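Long-range contacts in uncharacterized metal-dependent hydrolase (Pyrococcus horikoshii, PDB 3IGH), which is uncharacterised but is probably a metal-dependent amidohydrolase that hydrolyses carbon-nitrogen bonds other than peptide bonds: residues V80-A85 with Q93-G98; G107-E112 with I131-F136; G114-R119 with T161-E166. One frame throughout, in Å; residues are numbered along the deposited sequence. Where two conformers were deposited one is given.

Interaction 1. Residues V80-A85 with Q93-G98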
loop_
_atom_site.group_PDB
_atom_site.type_symbol
_atom_site.label_atom_id
_atom_site.label_comp_id
_atom_site.label_asym_id
_atom_site.label_seq_id
_atom_site.Cartn_x
_atom_site.Cartn_y
_atom_site.Cartn_z
ATOM N N VAL A 80 -11.697 -31.245 -9.723
ATOM C CA VAL A 80 -11.754 -32.566 -10.341
ATOM C C VAL A 80 -12.017 -32.419 -11.843
ATOM O O VAL A 80 -12.994 -31.783 -12.266
ATOM C CB VAL A 80 -12.836 -33.472 -9.684
ATOM C CG1 VAL A 80 -12.827 -34.868 -10.304
ATOM C CG2 VAL A 80 -12.603 -33.585 -8.180
ATOM N N ASP A 81 -11.134 -33.011 -12.640
ATOM C CA ASP A 81 -11.235 -32.976 -14.094
ATOM C C ASP A 81 -12.149 -34.115 -14.572
ATOM O O ASP A 81 -11.794 -35.292 -14.469
ATOM C CB ASP A 81 -9.828 -33.098 -14.699
ATOM C CG ASP A 81 -9.793 -32.825 -16.196
ATOM O OD1 ASP A 81 -10.861 -32.685 -16.831
ATOM O OD2 ASP A 81 -8.674 -32.743 -16.743
ATOM N N LEU A 82 -13.310 -33.746 -15.110
ATOM C CA LEU A 82 -14.308 -34.707 -15.578
ATOM C C LEU A 82 -14.354 -34.832 -17.100
ATOM O O LEU A 82 -15.238 -35.499 -17.646
ATOM C CB LEU A 82 -15.702 -34.350 -15.043
ATOM C CG LEU A 82 -15.861 -34.157 -13.530
ATOM C CD1 LEU A 82 -17.225 -33.544 -13.220
ATOM C CD2 LEU A 82 -15.663 -35.466 -12.769
ATOM N N ARG A 83 -13.408 -34.191 -17.784
ATOM C CA ARG A 83 -13.328 -34.286 -19.240
ATOM C C ARG A 83 -13.028 -35.723 -19.635
ATOM O O ARG A 83 -12.173 -36.373 -19.034
ATOM C CB ARG A 83 -12.241 -33.364 -19.790
ATOM C CG ARG A 83 -12.573 -31.889 -19.687
ATOM C CD ARG A 83 -11.419 -31.045 -20.183
ATOM N NE ARG A 83 -10.226 -31.246 -19.364
ATOM C CZ ARG A 83 -9.082 -30.599 -19.543
ATOM N NH1 ARG A 83 -8.964 -29.709 -20.517
ATOM N NH2 ARG A 83 -8.054 -30.839 -18.745
ATOM N N GLY A 84 -13.769 -36.225 -20.614
ATOM C CA GLY A 84 -13.576 -37.590 -21.078
ATOM C C GLY A 84 -14.214 -38.690 -20.243
ATOM O O GLY A 84 -14.061 -39.866 -20.579
ATOM N N ALA A 85 -14.912 -38.331 -19.161
ATOM C CA ALA A 85 -15.651 -39.313 -18.352
ATOM C C ALA A 85 -16.789 -39.899 -19.187
ATOM O O ALA A 85 -17.588 -39.164 -19.773
ATOM C CB ALA A 85 -16.188 -38.685 -17.064
ATOM N N GLN A 93 -16.661 -41.818 -9.439
ATOM C CA GLN A 93 -15.364 -42.338 -9.028
ATOM C C GLN A 93 -14.310 -41.224 -8.953
ATOM O O GLN A 93 -13.549 -41.152 -7.980
ATOM C CB GLN A 93 -14.926 -43.459 -9.976
ATOM C CG GLN A 93 -13.849 -44.382 -9.413
ATOM C CD GLN A 93 -13.430 -45.483 -10.387
ATOM O OE1 GLN A 93 -12.773 -46.452 -9.995
ATOM N NE2 GLN A 93 -13.804 -45.338 -11.658
ATOM N N ARG A 94 -14.301 -40.346 -9.961
ATOM C CA ARG A 94 -13.389 -39.192 -10.001
ATOM C C ARG A 94 -13.666 -38.201 -8.874
ATOM O O ARG A 94 -12.736 -37.727 -8.207
ATOM C CB ARG A 94 -13.471 -38.476 -11.356
ATOM C CG ARG A 94 -12.914 -39.279 -12.522
ATOM C CD ARG A 94 -12.906 -38.468 -13.810
ATOM N NE ARG A 94 -12.646 -39.312 -14.971
ATOM C CZ ARG A 94 -12.277 -38.866 -16.169
ATOM N NH1 ARG A 94 -12.100 -37.567 -16.385
ATOM N NH2 ARG A 94 -12.073 -39.731 -17.153
ATOM N N LEU A 95 -14.942 -37.905 -8.653
ATOM C CA LEU A 95 -15.335 -36.967 -7.602
ATOM C C LEU A 95 -15.027 -37.475 -6.189
ATOM O O LEU A 95 -14.702 -36.684 -5.300
ATOM C CB LEU A 95 -16.806 -36.579 -7.743
ATOM C CG LEU A 95 -17.124 -35.748 -8.985
ATOM C CD1 LEU A 95 -18.612 -35.662 -9.181
ATOM C CD2 LEU A 95 -16.486 -34.340 -8.914
ATOM N N LYS A 96 -15.100 -38.792 -5.999
ATOM C CA LYS A 96 -14.749 -39.415 -4.716
ATOM C C LYS A 96 -13.257 -39.322 -4.377
ATOM O O LYS A 96 -12.886 -39.379 -3.208
ATOM C CB LYS A 96 -15.229 -40.871 -4.664
ATOM C CG LYS A 96 -16.718 -41.008 -4.386
ATOM C CD LYS A 96 -17.095 -42.440 -4.031
ATOM C CE LYS A 96 -18.567 -42.541 -3.647
ATOM N NZ LYS A 96 -18.938 -43.920 -3.231
ATOM N N ARG A 97 -12.411 -39.169 -5.394
ATOM C CA ARG A 97 -10.973 -38.979 -5.189
ATOM C C ARG A 97 -10.604 -37.522 -4.880
ATOM O O ARG A 97 -9.478 -37.244 -4.457
ATOM C CB ARG A 97 -10.177 -39.450 -6.408
ATOM C CG ARG A 97 -10.203 -40.947 -6.662
ATOM C CD ARG A 97 -9.589 -41.244 -8.020
ATOM N NE ARG A 97 -9.956 -42.563 -8.530
ATOM C CZ ARG A 97 -10.067 -42.865 -9.822
ATOM N NH1 ARG A 97 -10.405 -44.095 -10.185
ATOM N NH2 ARG A 97 -9.852 -41.943 -10.754
ATOM N N GLY A 98 -11.543 -36.602 -5.108
ATOM C CA GLY A 98 -11.317 -35.176 -4.861
ATOM C C GLY A 98 -11.113 -34.834 -3.395
ATOM O O GLY A 98 -11.757 -35.415 -2.518
#
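Arg94 reaches from the helix across the chain at 81-85, its methylene CB resting on Val80 CG1 (3.8 Å) and its guanidinium overlapping Ala85, whose CB sits over the centre of one face, 4.0 Å above the plane. The chain is extended from CG to NE, and at its end NH1 donates twice to backbone: to Asp81 O at 3.0 Å, close to the guanidinium plane, and to Arg83 O at 2.9 Å, with the nitrogen lying above that carbonyl's plane. Asp81 O comes just before the type II turn from Leu82 to Ala85 and Arg83 O from within it; Gly84 takes a positive phi there. NH2 has a partner of its own, Glu90 on the same helix, in a salt bridge. The two segments belong to the beta-alpha-beta unit of strand 80-81, helix 88-96 and strand 103-108, and the contact lays the helix end against the first strand. Beside the polar grip, Leu95 CD2 packs on Val80 CB at 3.8 Å, and its CG meets Leu82 CD2, the two leucines crossing at about a right angle. Asp81 OD1 receives Arg83 N in an Asx turn and also NE of the same arginine, while Arg83 NH2 salt-bridges OD2 at 2.8 Å.

Interaction 2. Residues G107-E112 with I131-F136. With SO4 (sulfate ion), chain I.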
loop_
_atom_site.group_PDB
_atom_site.type_symbol
_atom_site.label_atom_id
_atom_site.label_comp_id
_atom_site.label_asym_id
_atom_site.label_seq_id
_atom_site.Cartn_x
_atom_site.Cartn_y
_atom_site.Cartn_z
ATOM N N GLY A 107 -15.893 -29.869 -16.712
ATOM C CA GLY A 107 -15.579 -30.512 -17.976
ATOM C C GLY A 107 -16.418 -31.698 -18.408
ATOM O O GLY A 107 -16.129 -32.290 -19.449
ATOM N N TRP A 108 -17.452 -32.055 -17.643
ATOM C CA TRP A 108 -18.307 -33.185 -18.042
ATOM C C TRP A 108 -19.165 -32.827 -19.244
ATOM O O TRP A 108 -19.442 -31.657 -19.497
ATOM C CB TRP A 108 -19.182 -33.711 -16.879
ATOM C CG TRP A 108 -20.188 -32.719 -16.336
ATOM C CD1 TRP A 108 -20.026 -31.928 -15.235
ATOM C CD2 TRP A 108 -21.497 -32.418 -16.854
ATOM N NE1 TRP A 108 -21.134 -31.146 -15.045
ATOM C CE2 TRP A 108 -22.060 -31.433 -16.012
ATOM C CE3 TRP A 108 -22.252 -32.886 -17.939
ATOM C CZ2 TRP A 108 -23.337 -30.899 -16.227
ATOM C CZ3 TRP A 108 -23.519 -32.354 -18.151
ATOM C CH2 TRP A 108 -24.052 -31.375 -17.297
ATOM N N ASP A 109 -19.612 -33.851 -19.970
ATOM C CA ASP A 109 -20.422 -33.657 -21.160
ATOM C C ASP A 109 -21.396 -34.827 -21.239
ATOM O O ASP A 109 -20.961 -35.985 -21.211
ATOM C CB ASP A 109 -19.502 -33.635 -22.398
ATOM C CG ASP A 109 -20.250 -33.415 -23.716
ATOM O OD1 ASP A 109 -21.499 -33.307 -23.753
ATOM O OD2 ASP A 109 -19.558 -33.324 -24.752
ATOM N N GLN A 110 -22.691 -34.518 -21.369
ATOM C CA GLN A 110 -23.730 -35.557 -21.454
ATOM C C GLN A 110 -23.553 -36.436 -22.695
ATOM O O GLN A 110 -23.960 -37.591 -22.694
ATOM C CB GLN A 110 -25.154 -34.967 -21.384
ATOM C CG GLN A 110 -25.619 -34.131 -22.594
ATOM C CD GLN A 110 -25.228 -32.663 -22.501
ATOM O OE1 GLN A 110 -24.299 -32.291 -21.777
ATOM N NE2 GLN A 110 -25.945 -31.819 -23.233
ATOM N N ASP A 111 -22.928 -35.882 -23.736
ATOM C CA ASP A 111 -22.633 -36.626 -24.968
ATOM C C ASP A 111 -21.610 -37.744 -24.753
ATOM O O ASP A 111 -21.678 -38.796 -25.398
ATOM C CB ASP A 111 -22.180 -35.669 -26.073
ATOM C CG ASP A 111 -23.319 -34.818 -26.609
ATOM O OD1 ASP A 111 -24.494 -35.109 -26.283
ATOM O OD2 ASP A 111 -23.042 -33.864 -27.366
ATOM N N GLU A 112 -20.675 -37.519 -23.835
ATOM C CA GLU A 112 -19.689 -38.533 -23.447
ATOM C C GLU A 112 -20.234 -39.516 -22.412
ATOM O O GLU A 112 -19.931 -40.712 -22.452
ATOM C CB GLU A 112 -18.426 -37.868 -22.892
ATOM C CG GLU A 112 -17.670 -36.999 -23.904
ATOM C CD GLU A 112 -16.385 -36.410 -23.325
ATOM O OE1 GLU A 112 -15.298 -36.755 -23.830
ATOM O OE2 GLU A 112 -16.460 -35.610 -22.365
ATOM N N ILE A 131 -20.528 -29.264 -9.927
ATOM C CA ILE A 131 -19.784 -29.675 -11.136
ATOM C C ILE A 131 -20.195 -28.933 -12.401
ATOM O O ILE A 131 -21.343 -29.004 -12.848
ATOM C CB ILE A 131 -19.761 -31.224 -11.360
ATOM C CG1 ILE A 131 -21.177 -31.819 -11.455
ATOM C CG2 ILE A 131 -18.965 -31.912 -10.260
ATOM C CD1 ILE A 131 -21.209 -33.243 -12.029
ATOM N N TYR A 132 -19.232 -28.214 -12.977
ATOM C CA TYR A 132 -19.461 -27.478 -14.209
ATOM C C TYR A 132 -19.459 -28.415 -15.403
ATOM O O TYR A 132 -18.592 -29.278 -15.513
ATOM C CB TYR A 132 -18.350 -26.463 -14.428
ATOM C CG TYR A 132 -18.428 -25.235 -13.567
ATOM C CD1 TYR A 132 -19.309 -24.194 -13.882
ATOM C CD2 TYR A 132 -17.594 -25.090 -12.457
ATOM C CE1 TYR A 132 -19.366 -23.040 -13.095
ATOM C CE2 TYR A 132 -17.646 -23.942 -11.664
ATOM C CZ TYR A 132 -18.527 -22.924 -11.992
ATOM O OH TYR A 132 -18.575 -21.796 -11.209
ATOM N N ARG A 133 -20.429 -28.224 -16.290
ATOM C CA ARG A 133 -20.388 -28.820 -17.623
ATOM C C ARG A 133 -19.254 -28.173 -18.405
ATOM O O ARG A 133 -18.870 -27.034 -18.126
ATOM C CB ARG A 133 -21.703 -28.567 -18.367
ATOM C CG ARG A 133 -21.859 -29.382 -19.668
ATOM C CD ARG A 133 -23.109 -29.020 -20.457
ATOM N NE ARG A 133 -23.097 -29.717 -21.742
ATOM C CZ ARG A 133 -22.578 -29.229 -22.870
ATOM N NH1 ARG A 133 -22.040 -28.015 -22.902
ATOM N NH2 ARG A 133 -22.608 -29.955 -23.977
ATOM N N LYS A 134 -18.699 -28.926 -19.350
ATOM C CA LYS A 134 -17.881 -28.394 -20.440
ATOM C C LYS A 134 -18.454 -27.046 -20.899
ATOM O O LYS A 134 -19.666 -26.918 -21.102
ATOM C CB LYS A 134 -17.900 -29.421 -21.583
ATOM C CG LYS A 134 -17.044 -29.118 -22.788
ATOM C CD LYS A 134 -17.495 -29.951 -23.984
ATOM C CE LYS A 134 -18.652 -29.287 -24.724
ATOM N NZ LYS A 134 -18.862 -29.894 -26.066
ATOM N N CYS A 135 -17.582 -26.042 -21.016
ATOM C CA CYS A 135 -17.942 -24.663 -21.441
ATOM C C CYS A 135 -18.525 -23.756 -20.352
ATOM O O CYS A 135 -18.770 -22.573 -20.601
ATOM C CB CYS A 135 -18.809 -24.632 -22.722
ATOM S SG CYS A 135 -18.097 -25.564 -24.112
ATOM N N PHE A 136 -18.750 -24.319 -19.159
ATOM C CA PHE A 136 -19.050 -23.566 -17.930
ATOM C C PHE A 136 -20.343 -22.730 -17.975
ATOM O O PHE A 136 -20.441 -21.706 -17.301
ATOM C CB PHE A 136 -17.848 -22.679 -17.516
ATOM C CG PHE A 136 -16.575 -23.448 -17.210
ATOM C CD1 PHE A 136 -16.262 -23.804 -15.903
ATOM C CD2 PHE A 136 -15.681 -23.788 -18.227
ATOM C CE1 PHE A 136 -15.097 -24.500 -15.607
ATOM C CE2 PHE A 136 -14.513 -24.489 -17.946
ATOM C CZ PHE A 136 -14.217 -24.846 -16.628
HETATM S S SO4 I . -29.150 -32.657 -24.741
HETATM O O1 SO4 I . -29.573 -33.860 -24.021
HETATM O O2 SO4 I . -30.065 -32.396 -25.849
HETATM O O3 SO4 I . -29.164 -31.519 -23.825
HETATM O O4 SO4 I . -27.803 -32.850 -25.274
HETATM O O HOH W 1 -16.320 -27.180 -17.600
#
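Trp108 has CG between its backbone N and carbonyl carbon (chi1 63°), while Arg133 has CG anti to the backbone N (chi1 -169°); with these settings the indole and the arginine chain cross at about a right angle. Arg133 CA lies over the five-membered ring of Trp108, 3.6 Å from its centroid, in a CH-pi contact, and CB and CG continue over the six-membered ring. At the indole edge, Trp108 NE1 gives a nearly straight bond to Ile131 O at 3.1 Å, in the ring plane but from above the plane of the carbonyl. Ile131 CD1 packs against Trp108 CD1. Along the backbone, strands 103-108 and 129-133 run parallel, neighbours in a mixed sheet, with Lys134 N bonded to Trp108 O at 2.8 Å. Where the first strand ends, Asp109 caps helix 110-113 through OD1, which receives Asp111 N. The same oxygen salt-bridges Arg133 NH2 at 3.5 Å, and OD2 makes a long one with Lys134 NZ. In one of two modelled conformers of Gln110, and doubtful to that extent, Arg133 NE points straight at a lone pair of OE1 (2.8 Å, 178°) and NE2 bonds a sulfate, probably from the crystallisation liquor. Asp109 thus serves as helix cap and as loosely held partner of two cations, whose charges may favour its ionised form.

Interaction 3. Residues G114-R119 with T161-E166. With SO4 (sulfate ion), chain I.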
loop_
_atom_site.group_PDB
_atom_site.type_symbol
_atom_site.label_atom_id
_atom_site.label_comp_id
_atom_site.label_asym_id
_atom_site.label_seq_id
_atom_site.Cartn_x
_atom_site.Cartn_y
_atom_site.Cartn_z
ATOM N N GLY A 114 -23.483 -40.245 -21.812
ATOM C CA GLY A 114 -24.675 -40.962 -22.258
ATOM C C GLY A 114 -25.969 -40.363 -21.741
ATOM O O GLY A 114 -27.058 -40.689 -22.230
ATOM N N GLU A 115 -25.829 -39.465 -20.765
ATOM C CA GLU A 115 -26.935 -38.933 -19.968
ATOM C C GLU A 115 -26.425 -37.770 -19.102
ATOM O O GLU A 115 -25.222 -37.630 -18.897
ATOM C CB GLU A 115 -27.512 -40.039 -19.067
ATOM C CG GLU A 115 -26.471 -40.755 -18.205
ATOM C CD GLU A 115 -27.063 -41.856 -17.333
ATOM O OE1 GLU A 115 -26.362 -42.861 -17.091
ATOM O OE2 GLU A 115 -28.223 -41.723 -16.884
ATOM N N TRP A 116 -27.340 -36.949 -18.592
ATOM C CA TRP A 116 -26.981 -35.853 -17.684
ATOM C C TRP A 116 -26.712 -36.378 -16.277
ATOM O O TRP A 116 -27.396 -37.297 -15.816
ATOM C CB TRP A 116 -28.103 -34.819 -17.634
ATOM C CG TRP A 116 -28.212 -33.950 -18.852
ATOM C CD1 TRP A 116 -28.560 -34.338 -20.119
ATOM C CD2 TRP A 116 -28.002 -32.534 -18.912
ATOM N NE1 TRP A 116 -28.570 -33.252 -20.963
ATOM C CE2 TRP A 116 -28.233 -32.132 -20.250
ATOM C CE3 TRP A 116 -27.640 -31.563 -17.967
ATOM C CZ2 TRP A 116 -28.106 -30.800 -20.666
ATOM C CZ3 TRP A 116 -27.521 -30.239 -18.378
ATOM C CH2 TRP A 116 -27.754 -29.870 -19.715
ATOM N N PRO A 117 -25.710 -35.807 -15.578
ATOM C CA PRO A 117 -25.584 -36.181 -14.170
ATOM C C PRO A 117 -26.663 -35.467 -13.353
ATOM O O PRO A 117 -27.210 -34.455 -13.802
ATOM C CB PRO A 117 -24.168 -35.723 -13.791
ATOM C CG PRO A 117 -23.783 -34.716 -14.806
ATOM C CD PRO A 117 -24.684 -34.833 -15.998
ATOM N N THR A 118 -27.004 -36.018 -12.189
ATOM C CA THR A 118 -28.121 -35.489 -11.397
ATOM C C THR A 118 -27.737 -35.289 -9.935
ATOM O O THR A 118 -26.822 -35.947 -9.429
ATOM C CB THR A 118 -29.352 -36.437 -11.408
ATOM O OG1 THR A 118 -29.032 -37.632 -10.677
ATOM C CG2 THR A 118 -29.802 -36.777 -12.840
ATOM N N ARG A 119 -28.470 -34.387 -9.278
ATOM C CA ARG A 119 -28.427 -34.165 -7.827
ATOM C C ARG A 119 -28.454 -35.469 -7.024
ATOM O O ARG A 119 -27.626 -35.673 -6.129
ATOM C CB ARG A 119 -29.600 -33.255 -7.421
ATOM C CG ARG A 119 -29.747 -33.006 -5.914
ATOM C CD ARG A 119 -31.069 -32.305 -5.578
ATOM N NE ARG A 119 -32.244 -33.071 -6.002
ATOM C CZ ARG A 119 -32.784 -34.088 -5.327
ATOM N NH1 ARG A 119 -32.274 -34.497 -4.168
ATOM N NH2 ARG A 119 -33.846 -34.705 -5.825
ATOM N N THR A 161 -33.537 -32.115 -10.366
ATOM C CA THR A 161 -32.375 -32.669 -11.082
ATOM C C THR A 161 -31.060 -32.028 -10.634
ATOM O O THR A 161 -29.982 -32.577 -10.867
ATOM C CB THR A 161 -32.512 -32.495 -12.602
ATOM O OG1 THR A 161 -32.660 -31.106 -12.904
ATOM C CG2 THR A 161 -33.724 -33.260 -13.133
ATOM N N GLY A 162 -31.158 -30.865 -9.994
ATOM C CA GLY A 162 -29.982 -30.150 -9.498
ATOM C C GLY A 162 -29.279 -29.319 -10.557
ATOM O O GLY A 162 -28.158 -28.859 -10.332
ATOM N N ILE A 163 -29.947 -29.114 -11.695
ATOM C CA ILE A 163 -29.370 -28.413 -12.850
ATOM C C ILE A 163 -29.540 -26.905 -12.741
ATOM O O ILE A 163 -30.657 -26.399 -12.584
ATOM C CB ILE A 163 -29.954 -28.930 -14.193
ATOM C CG1 ILE A 163 -29.492 -30.374 -14.438
ATOM C CG2 ILE A 163 -29.545 -28.021 -15.359
ATOM C CD1 ILE A 163 -30.303 -31.131 -15.473
ATOM N N ILE A 164 -28.409 -26.203 -12.827
ATOM C CA ILE A 164 -28.331 -24.768 -12.634
ATOM C C ILE A 164 -27.751 -24.152 -13.913
ATOM O O ILE A 164 -26.664 -24.536 -14.355
ATOM C CB ILE A 164 -27.392 -24.439 -11.438
ATOM C CG1 ILE A 164 -27.814 -25.199 -10.170
ATOM C CG2 ILE A 164 -27.374 -22.958 -11.163
ATOM C CD1 ILE A 164 -26.690 -25.387 -9.161
ATOM N N LYS A 165 -28.470 -23.195 -14.496
ATOM C CA LYS A 165 -28.049 -22.572 -15.752
ATOM C C LYS A 165 -28.417 -21.097 -15.809
ATOM O O LYS A 165 -29.128 -20.596 -14.935
ATOM C CB LYS A 165 -28.644 -23.320 -16.957
ATOM C CG LYS A 165 -30.172 -23.370 -16.994
ATOM C CD LYS A 165 -30.671 -24.284 -18.111
ATOM C CE LYS A 165 -32.192 -24.323 -18.168
ATOM N NZ LYS A 165 -32.766 -23.013 -18.578
ATOM N N GLU A 166 -27.912 -20.418 -16.840
ATOM C CA GLU A 166 -28.206 -19.007 -17.125
ATOM C C GLU A 166 -28.008 -18.083 -15.918
ATOM O O GLU A 166 -26.905 -18.032 -15.361
ATOM C CB GLU A 166 -29.587 -18.858 -17.786
ATOM C CG GLU A 166 -29.682 -19.565 -19.153
ATOM C CD GLU A 166 -31.082 -19.532 -19.765
ATOM O OE1 GLU A 166 -31.729 -18.460 -19.751
ATOM O OE2 GLU A 166 -31.529 -20.582 -20.276
HETATM S S SO4 I . -29.150 -32.657 -24.741
HETATM O O1 SO4 I . -29.573 -33.860 -24.021
HETATM O O2 SO4 I . -30.065 -32.396 -25.849
HETATM O O3 SO4 I . -29.164 -31.519 -23.825
HETATM O O4 SO4 I . -27.803 -32.850 -25.274
#
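Trp116 and Ile163 cross at about a right angle, with the isoleucine CD1 set obliquely to the indole, 3.7 Å from Trp116 CE3. CG1 of Ile163 is anti to the carbonyl carbon (chi1 -68°), and from there CD1 extends to the six-membered ring. Both side chains also lean on Val138, so the indole joins the apolar layer over strands 138-141 and 163-165. The other end of the indole meets a sulfate ion, whose sulfur lies in the ring plane at the edge: Trp116 NE1 donates to sulfate O1 at 3.3 Å, with a weaker bond to O3.

Further along the loop the approach is made by backbone. Arg119 N donates to Thr161 O at 2.8 Å and 169°, the nitrogen standing above the plane of the carbonyl, and Thr118 CA adds a CA-H...O contact to Thr161 O at 3.5 Å. Arg119 CB lies close over Gly162 CA, 3.8 Å away; Gly162 has positive phi and belongs to a G1 beta bulge with Ile163, facing Asp158. Thr118 is the N-cap of helix 119-122, its OG1 accepting from Glu121 N. The Arg119 chain bends at chi3 (59°), and its guanidinium is held by Asp160 O through NE and by a salt bridge from NH1 to Asp143. Thr161 O, gripped by a short N-H bond and a weaker C-H contact, therefore ties the start of helix 119-122 to the residue just before the bulge, whereas Pro117 O is buried with no polar partner in the model.

All three contacts reach one mixed sheet, in which strands 80-81, 103-108 and 129-133 are parallel neighbours and 138-141, 163-165 and 157-158 follow antiparallel. Interaction 1 closes along the chain before interaction 2 opens, whereas the segments of interactions 2 and 3 alternate. The centres of interactions 1 and 2 lie about 11 Å apart. Those of interactions 2 and 3 are about 10 Å apart, and those of interactions 1 and 3, which do not touch, about 16 Å. Interaction 2 is therefore the middle piece: Ile131 meets Leu95, while Trp108 packs on Pro117 and Trp116. Together they fix helix 88-96, helix 110-113 and loop 114-119 onto a sheet well away from the chain's centre.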